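Local coordinates for ribosomal RNA processing protein 6 (Trypanosoma brucei brucei, PDB 4NLC) that probably degrades and processes RNA, including ribosomal RNA precursors, from the 3' end as a 3'-5' exoribonuclease linked to the nuclear exosome, at residues Glu43-Val48 with Glu256-Ser261; Thr61-Leu66 with His191-Lys196; Phe170-Ala175 with Asp231-Leu236. The protein carries 1 engineered substitution. One frame throughout, in Å; residues are numbered along the deposited sequence.

Contact 1 of 3, residues Glu43-Val48 with Glu256-Ser261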
loop_
_atom_site.group_PDB
_atom_site.type_symbol
_atom_site.label_atom_id
_atom_site.label_comp_id
_atom_site.label_asym_id
_atom_site.label_seq_id
_atom_site.Cartn_x
_atom_site.Cartn_y
_atom_site.Cartn_z
ATOM N N GLU A 43 -20.881 7.671 -3.757
ATOM C CA GLU A 43 -21.892 8.577 -4.323
ATOM C C GLU A 43 -21.272 9.911 -4.778
ATOM O O GLU A 43 -21.604 10.393 -5.851
ATOM C CB GLU A 43 -23.048 8.822 -3.330
ATOM C CG GLU A 43 -23.726 7.555 -2.843
ATOM C CD GLU A 43 -23.183 6.937 -1.561
ATOM O OE1 GLU A 43 -22.007 7.189 -1.200
ATOM O OE2 GLU A 43 -23.946 6.174 -0.926
ATOM N N ARG A 44 -20.352 10.485 -3.982
ATOM C CA ARG A 44 -19.688 11.735 -4.374
ATOM C C ARG A 44 -18.794 11.555 -5.624
ATOM O O ARG A 44 -18.866 12.380 -6.534
ATOM C CB ARG A 44 -18.903 12.335 -3.208
ATOM C CG ARG A 44 -18.617 13.809 -3.400
ATOM C CD ARG A 44 -17.873 14.397 -2.224
ATOM N NE ARG A 44 -18.690 14.510 -1.013
ATOM C CZ ARG A 44 -18.208 14.908 0.156
ATOM N NH1 ARG A 44 -16.935 15.251 0.272
ATOM N NH2 ARG A 44 -18.997 14.974 1.220
ATOM N N ILE A 45 -17.971 10.479 -5.670
ATOM C CA ILE A 45 -17.084 10.200 -6.810
ATOM C C ILE A 45 -17.895 9.936 -8.108
ATOM O O ILE A 45 -17.530 10.426 -9.186
ATOM C CB ILE A 45 -16.064 9.068 -6.486
ATOM C CG1 ILE A 45 -15.137 9.450 -5.279
ATOM C CG2 ILE A 45 -15.263 8.650 -7.726
ATOM C CD1 ILE A 45 -14.192 8.310 -4.760
ATOM N N LYS A 46 -18.988 9.176 -8.005
ATOM C CA LYS A 46 -19.837 8.888 -9.172
ATOM C C LYS A 46 -20.614 10.129 -9.647
ATOM O O LYS A 46 -21.026 10.159 -10.790
ATOM C CB LYS A 46 -20.784 7.706 -8.904
ATOM C CG LYS A 46 -20.046 6.374 -8.728
ATOM C CD LYS A 46 -20.898 5.366 -8.036
ATOM C CE LYS A 46 -20.156 4.068 -7.835
ATOM N NZ LYS A 46 -20.979 3.079 -7.073
ATOM N N ALA A 47 -20.818 11.135 -8.780
ATOM C CA ALA A 47 -21.518 12.382 -9.116
ATOM C C ALA A 47 -20.539 13.535 -9.471
ATOM O O ALA A 47 -20.995 14.660 -9.661
ATOM C CB ALA A 47 -22.391 12.805 -7.940
ATOM N N VAL A 48 -19.214 13.276 -9.531
ATOM C CA VAL A 48 -18.220 14.337 -9.746
ATOM C C VAL A 48 -17.692 14.372 -11.178
ATOM O O VAL A 48 -17.418 13.329 -11.770
ATOM C CB VAL A 48 -17.079 14.255 -8.671
ATOM C CG1 VAL A 48 -15.696 13.994 -9.269
ATOM C CG2 VAL A 48 -17.068 15.499 -7.794
ATOM N N GLU A 256 -11.463 5.670 -16.203
ATOM C CA GLU A 256 -10.828 4.455 -15.704
ATOM C C GLU A 256 -10.182 4.692 -14.336
ATOM O O GLU A 256 -10.328 3.843 -13.463
ATOM C CB GLU A 256 -9.841 3.900 -16.742
ATOM C CG GLU A 256 -10.547 3.403 -17.994
ATOM C CD GLU A 256 -11.230 2.057 -17.855
ATOM O OE1 GLU A 256 -12.427 2.028 -17.486
ATOM O OE2 GLU A 256 -10.571 1.030 -18.131
ATOM N N SER A 257 -9.489 5.851 -14.152
ATOM C CA SER A 257 -8.861 6.273 -12.888
ATOM C C SER A 257 -9.924 6.456 -11.777
ATOM O O SER A 257 -9.676 6.067 -10.645
ATOM C CB SER A 257 -8.082 7.572 -13.075
ATOM O OG SER A 257 -7.164 7.483 -14.154
ATOM N N ARG A 258 -11.118 6.986 -12.121
ATOM C CA ARG A 258 -12.248 7.167 -11.198
ATOM C C ARG A 258 -12.743 5.792 -10.702
ATOM O O ARG A 258 -12.968 5.619 -9.512
ATOM C CB ARG A 258 -13.376 7.958 -11.888
ATOM C CG ARG A 258 -14.724 7.957 -11.159
ATOM C CD ARG A 258 -15.581 9.152 -11.536
ATOM N NE ARG A 258 -16.079 9.062 -12.905
ATOM C CZ ARG A 258 -16.034 10.050 -13.791
ATOM N NH1 ARG A 258 -15.551 11.240 -13.447
ATOM N NH2 ARG A 258 -16.496 9.866 -15.020
ATOM N N LEU A 259 -12.858 4.814 -11.606
ATOM C CA LEU A 259 -13.226 3.443 -11.275
ATOM C C LEU A 259 -12.238 2.834 -10.286
ATOM O O LEU A 259 -12.660 2.130 -9.365
ATOM C CB LEU A 259 -13.353 2.585 -12.547
ATOM C CG LEU A 259 -14.536 2.970 -13.466
ATOM C CD1 LEU A 259 -14.495 2.215 -14.759
ATOM C CD2 LEU A 259 -15.860 2.724 -12.796
ATOM N N LEU A 260 -10.937 3.159 -10.436
ATOM C CA LEU A 260 -9.881 2.711 -9.514
ATOM C C LEU A 260 -10.025 3.386 -8.133
ATOM O O LEU A 260 -9.789 2.737 -7.113
ATOM C CB LEU A 260 -8.484 2.967 -10.102
ATOM C CG LEU A 260 -7.318 2.276 -9.397
ATOM C CD1 LEU A 260 -7.410 0.764 -9.531
ATOM C CD2 LEU A 260 -6.006 2.758 -9.931
ATOM N N SER A 261 -10.439 4.661 -8.107
ATOM C CA SER A 261 -10.669 5.400 -6.857
ATOM C C SER A 261 -11.884 4.867 -6.093
ATOM O O SER A 261 -11.979 5.091 -4.898
ATOM C CB SER A 261 -10.796 6.899 -7.116
ATOM O OG SER A 261 -12.066 7.250 -7.634
#
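I45 and R258 face each other across this contact, and their CA atoms, 7.2 Å apart, mark the closest approach of the two backbones. The apolar part of the packing runs through both branches of I45, the CG2 methyl and the CD1 tip. I45 CG2, anti to the backbone N, lies 3.5 Å from R258 CG. The two side chains run antiparallel to each other; the isoleucine meets CG and CD, the aliphatic part of the arginine. The same methyl, I45 CG2, is also 3.5 Å from S261 OG, and I45 CD1 lies by both OG and O of S261. A carbon-oxygen packing contact adds to this, R258 CD touching I45 O at 3.3 Å.

The polar end of the arginine makes a close approach and no more. R258 bends at chi3 (70°), which lifts the guanidinium off the path of its aliphatic chain and carries it over the end of the first helix. There R258 NH1 stands 3.3 Å from V48 O, at an angle too poor for a hydrogen bond, and the guanidinium lies obliquely beside the carbonyls of I45 and V48 without a bond to either.

The firm bond is made inside the second segment. S261 OG donates to R258 O over 2.6 Å, in the carbonyl plane and on a lone pair (C=O...donor angle 123°). This ties the hydroxyl back to its own helix, and the flank of that hydroxyl serves as a surface for I45. Beyond the two segments, H39 hydrogen-bonds to S261 O, and the I45 side chain packs on H39.

With 204 Å² buried, this is plain packing of the short N-terminal helix 42-46 on the last turns of helix 249-261, whose other contacts reach strand 169-171 at the edge of the exonuclease sheet.

Contact 2 of 3, residues Thr61-Leu66 with His191-Lys196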
loop_
_atom_site.group_PDB
_atom_site.type_symbol
_atom_site.label_atom_id
_atom_site.label_comp_id
_atom_site.label_asym_id
_atom_site.label_seq_id
_atom_site.Cartn_x
_atom_site.Cartn_y
_atom_site.Cartn_z
ATOM N N THR A 61 4.408 22.076 -18.246
ATOM C CA THR A 61 5.209 22.815 -17.263
ATOM C C THR A 61 6.330 21.840 -16.895
ATOM O O THR A 61 6.049 20.788 -16.301
ATOM C CB THR A 61 4.366 23.245 -16.069
ATOM O OG1 THR A 61 3.369 24.154 -16.526
ATOM C CG2 THR A 61 5.192 23.882 -14.964
ATOM N N PRO A 62 7.588 22.107 -17.320
ATOM C CA PRO A 62 8.659 21.146 -17.027
ATOM C C PRO A 62 9.004 21.063 -15.552
ATOM O O PRO A 62 8.779 22.007 -14.797
ATOM C CB PRO A 62 9.836 21.600 -17.908
ATOM C CG PRO A 62 9.292 22.701 -18.780
ATOM C CD PRO A 62 8.108 23.275 -18.056
ATOM N N TYR A 63 9.486 19.893 -15.147
ATOM C CA TYR A 63 9.927 19.587 -13.796
ATOM C C TYR A 63 11.055 20.551 -13.419
ATOM O O TYR A 63 11.781 21.045 -14.285
ATOM C CB TYR A 63 10.406 18.124 -13.721
ATOM C CG TYR A 63 11.486 17.770 -14.727
ATOM C CD1 TYR A 63 11.161 17.407 -16.031
ATOM C CD2 TYR A 63 12.833 17.794 -14.372
ATOM C CE1 TYR A 63 12.151 17.117 -16.970
ATOM C CE2 TYR A 63 13.830 17.502 -15.303
ATOM C CZ TYR A 63 13.482 17.139 -16.596
ATOM O OH TYR A 63 14.449 16.803 -17.518
ATOM N N LEU A 64 11.196 20.816 -12.142
ATOM C CA LEU A 64 12.207 21.744 -11.649
ATOM C C LEU A 64 13.559 21.047 -11.508
ATOM O O LEU A 64 13.656 19.828 -11.677
ATOM C CB LEU A 64 11.751 22.315 -10.289
ATOM C CG LEU A 64 10.399 23.035 -10.229
ATOM C CD1 LEU A 64 10.256 23.757 -8.910
ATOM C CD2 LEU A 64 10.249 24.049 -11.365
ATOM N N SER A 65 14.609 21.819 -11.241
ATOM C CA SER A 65 15.918 21.231 -11.013
ATOM C C SER A 65 15.907 20.615 -9.627
ATOM O O SER A 65 15.418 21.248 -8.671
ATOM C CB SER A 65 16.998 22.302 -11.053
ATOM O OG SER A 65 18.187 21.794 -10.475
ATOM N N LEU A 66 16.510 19.430 -9.497
ATOM C CA LEU A 66 16.652 18.789 -8.182
ATOM C C LEU A 66 17.670 19.555 -7.301
ATOM O O LEU A 66 17.630 19.442 -6.081
ATOM C CB LEU A 66 17.060 17.314 -8.321
ATOM C CG LEU A 66 15.982 16.342 -8.786
ATOM C CD1 LEU A 66 16.587 14.979 -9.061
ATOM C CD2 LEU A 66 14.850 16.224 -7.768
ATOM N N HIS A 191 11.377 7.930 -20.347
ATOM C CA HIS A 191 10.840 8.238 -21.681
ATOM C C HIS A 191 10.610 9.735 -21.894
ATOM O O HIS A 191 11.001 10.288 -22.921
ATOM C CB HIS A 191 9.544 7.446 -21.947
ATOM C CG HIS A 191 9.019 7.597 -23.334
ATOM N ND1 HIS A 191 9.664 7.035 -24.405
ATOM C CD2 HIS A 191 7.923 8.252 -23.779
ATOM C CE1 HIS A 191 8.945 7.354 -25.473
ATOM N NE2 HIS A 191 7.883 8.076 -25.144
ATOM N N PHE A 192 9.992 10.386 -20.918
ATOM C CA PHE A 192 9.657 11.799 -21.026
ATOM C C PHE A 192 10.731 12.759 -20.502
ATOM O O PHE A 192 10.913 13.829 -21.076
ATOM C CB PHE A 192 8.311 12.066 -20.351
ATOM C CG PHE A 192 7.148 11.397 -21.049
ATOM C CD1 PHE A 192 6.764 11.789 -22.334
ATOM C CD2 PHE A 192 6.399 10.418 -20.404
ATOM C CE1 PHE A 192 5.669 11.199 -22.963
ATOM C CE2 PHE A 192 5.307 9.820 -21.042
ATOM C CZ PHE A 192 4.951 10.216 -22.316
ATOM N N CYS A 193 11.413 12.401 -19.420
ATOM C CA CYS A 193 12.391 13.294 -18.805
ATOM C C CYS A 193 13.831 12.927 -19.093
ATOM O O CYS A 193 14.706 13.745 -18.824
ATOM C CB CYS A 193 12.146 13.397 -17.300
ATOM S SG CYS A 193 10.413 13.587 -16.835
ATOM N N GLN A 194 14.090 11.693 -19.582
ATOM C CA GLN A 194 15.435 11.170 -19.849
ATOM C C GLN A 194 16.279 11.097 -18.554
ATOM O O GLN A 194 17.491 11.356 -18.573
ATOM C CB GLN A 194 16.145 11.943 -20.983
ATOM C CG GLN A 194 15.741 11.516 -22.384
ATOM C CD GLN A 194 16.761 11.963 -23.408
ATOM O OE1 GLN A 194 17.963 12.085 -23.129
ATOM N NE2 GLN A 194 16.310 12.199 -24.630
ATOM N N VAL A 195 15.609 10.752 -17.435
ATOM C CA VAL A 195 16.184 10.568 -16.099
ATOM C C VAL A 195 16.019 9.071 -15.722
ATOM O O VAL A 195 14.905 8.529 -15.797
ATOM C CB VAL A 195 15.526 11.503 -15.019
ATOM C CG1 VAL A 195 15.981 11.151 -13.598
ATOM C CG2 VAL A 195 15.785 12.978 -15.310
ATOM N N LYS A 196 17.121 8.428 -15.286
ATOM C CA LYS A 196 17.062 7.045 -14.827
ATOM C C LYS A 196 16.838 7.024 -13.328
ATOM O O LYS A 196 17.661 7.537 -12.570
ATOM C CB LYS A 196 18.305 6.237 -15.235
ATOM C CG LYS A 196 18.158 5.636 -16.616
ATOM C CD LYS A 196 18.143 4.108 -16.601
ATOM C CE LYS A 196 17.620 3.569 -17.911
ATOM N NZ LYS A 196 17.603 2.086 -17.956
#
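Y63 and C193 meet obliquely, and this pair carries most of the contact. Along the second segment, H191 and F192 lie in helix 185-193 and do not touch 61-66; they pack on each other, and F192 leads away to helix 226-238, where it packs on R232 and L236 among others.

C193 comes next and turns its side chain to the tyrosine. C193 CB is 3.7 Å from Y63 CE1 and 4.0 Å from Y63 CZ. The sulfur, C193 SG, sits 4.5 Å from the centroid of the Y63 ring and 40° off the ring normal, which makes an oblique sulfur-aromatic contact. The phenol oxygen stretches past the side chain, and Y63 OH ends 3.3 Å from C193 O. A chi1 of 55° sets CG of Y63 between its backbone N and carbonyl carbon and swings the ring across to the cysteine.

At Q194 the chain leaves helical angles with a phi of 62°. After this turn V195 faces back toward 61-66 but stays outside contact, V195 CG2 being 4.6 Å from Y63 OH.

F225 lies beside the pair: its ring meets that of Y63 edge-to-face, and C193 and V195 pack on it. L64 O accepts a hydrogen bond from H224, holding the extended chain to the end of helix 213-224.

The pattern is that of an irregular linker, leading into strand 71-74, held in part by an aromatic side chain to the C-terminal end of a helix of the exonuclease domain.

Contact 3 of 3, residues Phe170-Ala175 with Asp231-Leu236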
loop_
_atom_site.group_PDB
_atom_site.type_symbol
_atom_site.label_atom_id
_atom_site.label_comp_id
_atom_site.label_asym_id
_atom_site.label_seq_id
_atom_site.Cartn_x
_atom_site.Cartn_y
_atom_site.Cartn_z
ATOM N N PHE A 170 -6.125 10.837 -11.140
ATOM C CA PHE A 170 -5.618 10.608 -12.487
ATOM C C PHE A 170 -4.426 9.664 -12.332
ATOM O O PHE A 170 -3.475 9.981 -11.622
ATOM C CB PHE A 170 -5.269 11.881 -13.275
ATOM C CG PHE A 170 -4.954 11.579 -14.729
ATOM C CD1 PHE A 170 -3.671 11.203 -15.119
ATOM C CD2 PHE A 170 -5.942 11.667 -15.708
ATOM C CE1 PHE A 170 -3.379 10.950 -16.464
ATOM C CE2 PHE A 170 -5.644 11.424 -17.051
ATOM C CZ PHE A 170 -4.369 11.045 -17.416
ATOM N N ASP A 171 -4.511 8.487 -12.954
ATOM C CA ASP A 171 -3.466 7.479 -12.868
ATOM C C ASP A 171 -2.671 7.458 -14.179
ATOM O O ASP A 171 -3.203 7.065 -15.219
ATOM C CB ASP A 171 -4.076 6.107 -12.528
ATOM C CG ASP A 171 -3.060 5.018 -12.184
ATOM O OD1 ASP A 171 -1.963 4.998 -12.801
ATOM O OD2 ASP A 171 -3.392 4.142 -11.378
ATOM N N THR A 172 -1.404 7.899 -14.120
ATOM C CA THR A 172 -0.524 7.995 -15.290
ATOM C C THR A 172 -0.140 6.606 -15.867
ATOM O O THR A 172 0.208 6.511 -17.048
ATOM C CB THR A 172 0.705 8.885 -15.007
ATOM O OG1 THR A 172 1.273 8.531 -13.757
ATOM C CG2 THR A 172 0.364 10.355 -15.006
ATOM N N SER A 173 -0.233 5.544 -15.053
ATOM C CA SER A 173 0.045 4.202 -15.526
ATOM C C SER A 173 -1.146 3.739 -16.400
ATOM O O SER A 173 -0.924 3.154 -17.458
ATOM C CB SER A 173 0.301 3.260 -14.352
ATOM O OG SER A 173 0.499 1.935 -14.812
ATOM N N ILE A 174 -2.391 4.078 -16.001
ATOM C CA ILE A 174 -3.594 3.757 -16.787
ATOM C C ILE A 174 -3.526 4.505 -18.130
ATOM O O ILE A 174 -3.845 3.910 -19.157
ATOM C CB ILE A 174 -4.927 3.985 -16.006
ATOM C CG1 ILE A 174 -5.038 3.009 -14.793
ATOM C CG2 ILE A 174 -6.157 3.856 -16.935
ATOM C CD1 ILE A 174 -6.292 3.215 -13.928
ATOM N N ALA A 175 -3.048 5.776 -18.129
ATOM C CA ALA A 175 -2.852 6.566 -19.360
ATOM C C ALA A 175 -1.921 5.814 -20.326
ATOM O O ALA A 175 -2.272 5.610 -21.476
ATOM C CB ALA A 175 -2.256 7.930 -19.023
ATOM N N ASP A 231 1.285 16.126 -17.891
ATOM C CA ASP A 231 1.101 17.089 -18.988
ATOM C C ASP A 231 1.372 16.421 -20.361
ATOM O O ASP A 231 0.552 16.522 -21.268
ATOM C CB ASP A 231 2.044 18.293 -18.810
ATOM C CG ASP A 231 1.762 19.235 -17.662
ATOM O OD1 ASP A 231 0.664 19.155 -17.081
ATOM O OD2 ASP A 231 2.620 20.084 -17.376
ATOM N N ARG A 232 2.478 15.680 -20.472
ATOM C CA ARG A 232 2.857 14.965 -21.698
ATOM C C ARG A 232 1.865 13.852 -22.103
ATOM O O ARG A 232 1.537 13.725 -23.292
ATOM C CB ARG A 232 4.288 14.430 -21.578
ATOM C CG ARG A 232 5.377 15.535 -21.582
ATOM C CD ARG A 232 5.635 16.197 -22.935
ATOM N NE ARG A 232 6.021 15.234 -23.977
ATOM C CZ ARG A 232 7.255 14.777 -24.179
ATOM N NH1 ARG A 232 8.264 15.200 -23.420
ATOM N NH2 ARG A 232 7.490 13.895 -25.139
ATOM N N LEU A 233 1.363 13.068 -21.115
ATOM C CA LEU A 233 0.364 12.017 -21.381
ATOM C C LEU A 233 -0.985 12.616 -21.794
ATOM O O LEU A 233 -1.654 12.055 -22.659
ATOM C CB LEU A 233 0.204 11.077 -20.189
ATOM C CG LEU A 233 1.414 10.194 -19.891
ATOM C CD1 LEU A 233 1.252 9.491 -18.553
ATOM C CD2 LEU A 233 1.638 9.196 -20.998
ATOM N N LYS A 234 -1.363 13.774 -21.198
ATOM C CA LYS A 234 -2.589 14.502 -21.570
ATOM C C LYS A 234 -2.563 14.886 -23.038
ATOM O O LYS A 234 -3.550 14.659 -23.726
ATOM C CB LYS A 234 -2.775 15.777 -20.723
ATOM C CG LYS A 234 -3.513 15.516 -19.426
ATOM C CD LYS A 234 -3.405 16.666 -18.435
ATOM C CE LYS A 234 -3.883 18.010 -18.916
ATOM N NZ LYS A 234 -4.175 18.932 -17.780
ATOM N N GLN A 235 -1.429 15.422 -23.526
ATOM C CA GLN A 235 -1.266 15.813 -24.944
ATOM C C GLN A 235 -1.366 14.606 -25.877
ATOM O O GLN A 235 -2.031 14.697 -26.897
ATOM C CB GLN A 235 0.051 16.560 -25.177
ATOM C CG GLN A 235 0.167 17.836 -24.356
ATOM C CD GLN A 235 1.548 18.433 -24.407
ATOM O OE1 GLN A 235 2.553 17.750 -24.607
ATOM N NE2 GLN A 235 1.629 19.722 -24.177
ATOM N N LEU A 236 -0.742 13.471 -25.506
ATOM C CA LEU A 236 -0.791 12.228 -26.279
ATOM C C LEU A 236 -2.201 11.633 -26.311
ATOM O O LEU A 236 -2.603 11.095 -27.330
ATOM C CB LEU A 236 0.192 11.189 -25.712
ATOM C CG LEU A 236 1.662 11.392 -26.060
ATOM C CD1 LEU A 236 2.555 10.548 -25.153
ATOM C CD2 LEU A 236 1.935 11.083 -27.549
#
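L233 drives its side chain into the first turn of the helix that begins at T172. L233 CB comes first, 4.2 Å from A175 CB, where the two backbones are nearest (6.6 Å between the CA atoms of A175 and L233). With CG anti to the carbonyl carbon (chi1 -68°), the isobutyl group rises over that small methyl. CG then branches, and L233 CD1 is the tip that does the work. L233 CD1 lies 3.5 Å from T172 O and 3.9 Å from A175 CB. The side chains of T172 and L233 cross at about a right angle. L233 CD1 meets the carbon flank of the threonine, 3.6 Å from T172 CB and 3.8 Å from T172 CG2. CD2 leaves these partners and packs on the ring of F192 in helix 185-193.

The T172 hydroxyl is bonded to H149 ND1 and F148 O, which is consistent with CB and CG2 facing the leucine. Just before it, D171 caps the helix as N-cap: D171 OD1 accepts from S173 N at 2.9 Å (N-H...acceptor 138°) and, more weakly, from I174 N. G150 N and A151 N also donate to this carboxylate, one to each oxygen, tying the helix start to the loop after strand 145-148.

This is buried helix-helix packing beside an N-capped strand-to-helix junction, where helix 226-238 of the RNase H-like 3'-5' exonuclease fold covers the turn leaving edge strand 169-171.

How the contacts relate
Contact 3 is the interior one, its three touching residues all buried, whereas contacts 1 and 2 are partly buried and each fastens a piece of the N-terminal region to the domain. Contacts 1 and 3 share a border: S257 OG lies 3.1 Å from D171 N, a probable hydrogen bond, and L260 packs on the D171 carboxylate. Contacts 2 and 3 also meet, through F192 and through T61 N to D231 OD2 (2.8 Å, probable hydrogen bond). Contacts 1 and 2 stay about 14 Å apart at their nearest atoms. Aliphatic packing dominates contact 3, carbonyls and a guanidinium enter at contact 1, and ring and sulfur meet in contact 2.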